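Local coordinates for protein putative platelet activating factor (Streptococcus pneumoniae, PDB 2HSJ) that is of unknown function but probably acts as an esterase or acylhydrolase of the GDSL-like SGNH hydrolase superfamily, at residues P134-V145 / Q185-L195. Sequence-based numbering, arbitrary orientation. Where two conformers were deposited one is given.
Sequences PVNEREEYQQAV and QLKKEYTTDGL
Gln-185 reaches across to Glu-137 with its amide: OE1 accepts from Glu-137 N (2.8 Å), which lies above the carbonyl plane, while NE2 makes a weak bond to Glu-137 OE1. A bend at chi2 (-66°) turns the long side chain back to this backbone, and the other Glu-137 oxygen, OE2, is held by Asn-150 N. Leu-186 bonds through its backbone N to Val-135 O (2.9 Å), and its side chain crosses Pro-134, whose ring also packs on Leu-179. Asn-136, CG anti to its own N (chi1 -171°), brings ND2 to Leu-186 O (2.8 Å) nearly along the C=O axis, that oxygen lying close to the Asn-136 amide plane; OD1 receives Arg-138 N in an Asx turn, so both amide ends are used. The aliphatic part of Lys-188 runs across Tyr-141 at about a right angle, CG 3.3 Å from OH, and water 2 joins that hydroxyl to Thr-191 O. Asp-193 sets its carboxylate against the small Ala-144, CG to CB 3.6 Å, while OD1 accepts the backbone N of both Leu-195 and His-196. Gly-194 suits its place twice over: its backbone angles (phi 99°) call for glycine, and a CB would clash with Tyr-141 CB and Val-145 CG2. Its bare CA lies over one face of the Tyr-141 ring in a CH-pi contact; Glu-140 CG covers the other. Gly-194 O takes Asn-136 N on an in-plane lone pair (2.9 Å). Leu-195 CD1 then lies beside Val-135 CG1 (4.0 Å), and water 1 bridges Leu-195 O to Pro-134 O. The segment after strand 126-130 thus packs against the Asp-Gly-Leu-His turn before helix 199-209, consistent with the Asp-x-x-His block of SGNH hydrolases, whose aspartate and histidine belong to the catalytic triad.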
# COMPACT_ATOMS: atom_id res chain seq x y z
N PRO D 134 -24.73 22.28 -4.65
CA PRO D 134 -25.85 23.20 -4.34
C PRO D 134 -25.82 23.62 -2.87
O PRO D 134 -25.17 22.96 -2.03
CB PRO D 134 -27.10 22.36 -4.61
CG PRO D 134 -26.62 20.93 -4.44
CD PRO D 134 -25.17 20.88 -4.84
N VAL D 135 -26.52 24.71 -2.58
CA VAL D 135 -26.78 25.15 -1.24
C VAL D 135 -28.27 25.00 -0.96
O VAL D 135 -29.08 24.81 -1.87
CB VAL D 135 -26.34 26.61 -1.03
CG1 VAL D 135 -24.83 26.70 -1.17
CG2 VAL D 135 -27.06 27.57 -2.02
N ASN D 136 -28.62 25.11 0.32
CA ASN D 136 -30.02 25.13 0.71
C ASN D 136 -30.39 26.56 1.03
O ASN D 136 -29.75 27.21 1.86
CB ASN D 136 -30.28 24.18 1.88
CG ASN D 136 -31.77 24.01 2.17
OD1 ASN D 136 -32.44 24.96 2.55
ND2 ASN D 136 -32.30 22.80 1.95
N GLU D 137 -31.42 27.05 0.33
CA GLU D 137 -31.78 28.47 0.38
C GLU D 137 -32.83 28.79 1.47
O GLU D 137 -33.30 29.93 1.55
CB GLU D 137 -32.21 28.97 -1.01
CG GLU D 137 -31.03 29.06 -2.01
CD GLU D 137 -31.46 29.48 -3.43
OE1 GLU D 137 -32.67 29.69 -3.66
OE2 GLU D 137 -30.57 29.63 -4.32
N ARG D 138 -33.18 27.81 2.31
CA ARG D 138 -34.15 28.05 3.40
C ARG D 138 -33.61 29.15 4.31
O ARG D 138 -32.40 29.25 4.53
CB ARG D 138 -34.42 26.78 4.22
CG ARG D 138 -35.35 25.76 3.53
CD ARG D 138 -35.42 24.43 4.31
NE ARG D 138 -35.93 24.58 5.68
CZ ARG D 138 -37.22 24.60 6.01
NH1 ARG D 138 -38.17 24.49 5.08
NH2 ARG D 138 -37.57 24.75 7.29
N GLU D 139 -34.52 29.97 4.85
CA GLU D 139 -34.12 31.09 5.70
C GLU D 139 -33.20 30.70 6.88
O GLU D 139 -32.27 31.43 7.22
CB GLU D 139 -35.37 31.82 6.23
CG GLU D 139 -35.05 33.18 6.85
CD GLU D 139 -36.20 33.76 7.70
OE1 GLU D 139 -37.38 33.35 7.53
OE2 GLU D 139 -35.90 34.65 8.52
N GLU D 140 -33.44 29.53 7.47
CA GLU D 140 -32.68 29.07 8.63
C GLU D 140 -31.18 28.86 8.37
O GLU D 140 -30.40 28.78 9.31
CB GLU D 140 -33.27 27.77 9.19
CG GLU D 140 -33.23 26.59 8.23
CD GLU D 140 -33.72 25.30 8.87
OE1 GLU D 140 -33.32 25.01 10.02
OE2 GLU D 140 -34.50 24.58 8.21
N TYR D 141 -30.79 28.77 7.10
CA TYR D 141 -29.40 28.50 6.73
C TYR D 141 -28.66 29.71 6.17
O TYR D 141 -27.53 29.58 5.70
CB TYR D 141 -29.34 27.40 5.68
CG TYR D 141 -29.90 26.07 6.10
CD1 TYR D 141 -29.47 25.45 7.26
CD2 TYR D 141 -30.81 25.40 5.29
CE1 TYR D 141 -29.98 24.19 7.63
CE2 TYR D 141 -31.31 24.16 5.64
CZ TYR D 141 -30.89 23.57 6.81
OH TYR D 141 -31.39 22.33 7.15
N GLN D 142 -29.30 30.88 6.22
CA GLN D 142 -28.73 32.09 5.60
C GLN D 142 -27.32 32.49 6.11
O GLN D 142 -26.54 33.05 5.33
CB GLN D 142 -29.72 33.26 5.67
CG GLN D 142 -30.93 33.07 4.76
CD GLN D 142 -32.00 34.15 4.91
OE1 GLN D 142 -32.12 34.80 5.96
NE2 GLN D 142 -32.79 34.35 3.86
N GLN D 143 -27.00 32.16 7.36
CA GLN D 143 -25.71 32.48 8.00
C GLN D 143 -24.47 31.82 7.38
O GLN D 143 -23.38 32.41 7.37
CB GLN D 143 -25.74 32.13 9.49
CG GLN D 143 -26.75 32.91 10.30
CD GLN D 143 -26.70 32.57 11.77
OE1 GLN D 143 -26.94 31.43 12.17
NE2 GLN D 143 -26.39 33.56 12.59
N ALA D 144 -24.62 30.58 6.92
CA ALA D 144 -23.55 29.88 6.23
C ALA D 144 -23.65 30.10 4.73
O ALA D 144 -22.63 30.29 4.06
CB ALA D 144 -23.57 28.40 6.56
N VAL D 145 -24.87 30.09 4.19
CA VAL D 145 -25.07 30.18 2.75
C VAL D 145 -24.69 31.57 2.20
O VAL D 145 -24.06 31.68 1.14
CB VAL D 145 -26.50 29.75 2.36
CG1 VAL D 145 -26.80 30.04 0.91
CG2 VAL D 145 -26.67 28.27 2.65
N GLN D 185 -32.74 22.57 -4.42
CA GLN D 185 -31.94 22.95 -3.25
C GLN D 185 -31.12 21.76 -2.75
O GLN D 185 -31.54 20.61 -2.86
CB GLN D 185 -32.84 23.41 -2.10
CG GLN D 185 -33.86 24.49 -2.44
CD GLN D 185 -33.21 25.82 -2.80
OE1 GLN D 185 -32.21 26.22 -2.20
NE2 GLN D 185 -33.79 26.52 -3.78
N LEU D 186 -29.96 22.02 -2.14
CA LEU D 186 -29.27 20.97 -1.42
C LEU D 186 -30.25 20.34 -0.42
O LEU D 186 -30.81 21.04 0.42
CB LEU D 186 -28.09 21.57 -0.65
CG LEU D 186 -27.26 20.66 0.24
CD1 LEU D 186 -26.62 19.56 -0.58
CD2 LEU D 186 -26.19 21.52 0.89
N LYS D 187 -30.44 19.01 -0.51
CA LYS D 187 -31.43 18.32 0.34
C LYS D 187 -31.20 18.61 1.81
O LYS D 187 -30.05 18.57 2.28
CB LYS D 187 -31.42 16.79 0.11
CG LYS D 187 -31.88 16.34 -1.26
CD LYS D 187 -31.89 14.81 -1.45
CE LYS D 187 -32.51 14.07 -0.27
NZ LYS D 187 -32.78 12.60 -0.55
N LYS D 188 -32.29 18.86 2.54
CA LYS D 188 -32.15 19.13 3.96
C LYS D 188 -31.34 18.02 4.66
O LYS D 188 -30.44 18.31 5.47
CB LYS D 188 -33.52 19.35 4.62
CG LYS D 188 -33.41 19.93 6.03
CD LYS D 188 -34.54 20.90 6.34
CE LYS D 188 -34.58 21.23 7.81
NZ LYS D 188 -35.21 20.10 8.56
N GLU D 189 -31.62 16.75 4.34
CA GLU D 189 -30.92 15.67 5.01
C GLU D 189 -29.43 15.62 4.69
O GLU D 189 -28.69 15.00 5.42
CB GLU D 189 -31.52 14.30 4.73
CG GLU D 189 -31.43 13.83 3.33
CD GLU D 189 -31.53 12.30 3.21
OE1 GLU D 189 -30.85 11.56 3.98
OE2 GLU D 189 -32.29 11.85 2.33
N TYR D 190 -29.02 16.27 3.59
CA TYR D 190 -27.64 16.21 3.11
C TYR D 190 -26.77 17.33 3.66
O TYR D 190 -25.59 17.37 3.35
CB TYR D 190 -27.63 16.25 1.56
CG TYR D 190 -28.14 15.02 0.85
CD1 TYR D 190 -28.43 13.85 1.54
CD2 TYR D 190 -28.32 15.04 -0.53
CE1 TYR D 190 -28.89 12.72 0.88
CE2 TYR D 190 -28.76 13.93 -1.19
CZ TYR D 190 -29.05 12.78 -0.49
OH TYR D 190 -29.49 11.70 -1.23
N THR D 191 -27.36 18.22 4.46
CA THR D 191 -26.65 19.41 4.94
C THR D 191 -26.67 19.58 6.46
O THR D 191 -27.62 19.16 7.12
CB THR D 191 -27.12 20.69 4.22
OG1 THR D 191 -26.21 21.77 4.49
CG2 THR D 191 -28.51 21.11 4.68
N THR D 192 -25.60 20.16 7.00
CA THR D 192 -25.58 20.57 8.41
C THR D 192 -26.07 22.01 8.57
O THR D 192 -26.91 22.27 9.41
CB THR D 192 -24.18 20.44 9.03
OG1 THR D 192 -23.25 21.13 8.21
CG2 THR D 192 -23.78 18.98 9.12
N ASP D 193 -25.56 22.91 7.72
CA ASP D 193 -25.82 24.34 7.86
C ASP D 193 -26.25 25.05 6.57
O ASP D 193 -26.28 26.29 6.52
CB ASP D 193 -24.57 25.03 8.41
CG ASP D 193 -23.39 24.91 7.48
OD1 ASP D 193 -23.56 24.43 6.33
OD2 ASP D 193 -22.27 25.30 7.89
N GLY D 194 -26.62 24.27 5.56
CA GLY D 194 -27.07 24.83 4.29
C GLY D 194 -26.00 24.87 3.21
O GLY D 194 -26.32 24.98 2.02
N LEU D 195 -24.74 24.77 3.66
CA LEU D 195 -23.56 24.80 2.79
C LEU D 195 -22.71 23.52 2.93
O LEU D 195 -22.39 22.87 1.95
CB LEU D 195 -22.73 26.05 3.12
CG LEU D 195 -21.35 26.19 2.48
CD1 LEU D 195 -21.46 26.33 0.98
CD2 LEU D 195 -20.67 27.40 3.10
O HOH W 1 -22.70 23.31 -0.77
O HOH W 2 -30.14 20.08 8.08
O HOH W 3 -26.29 28.25 8.53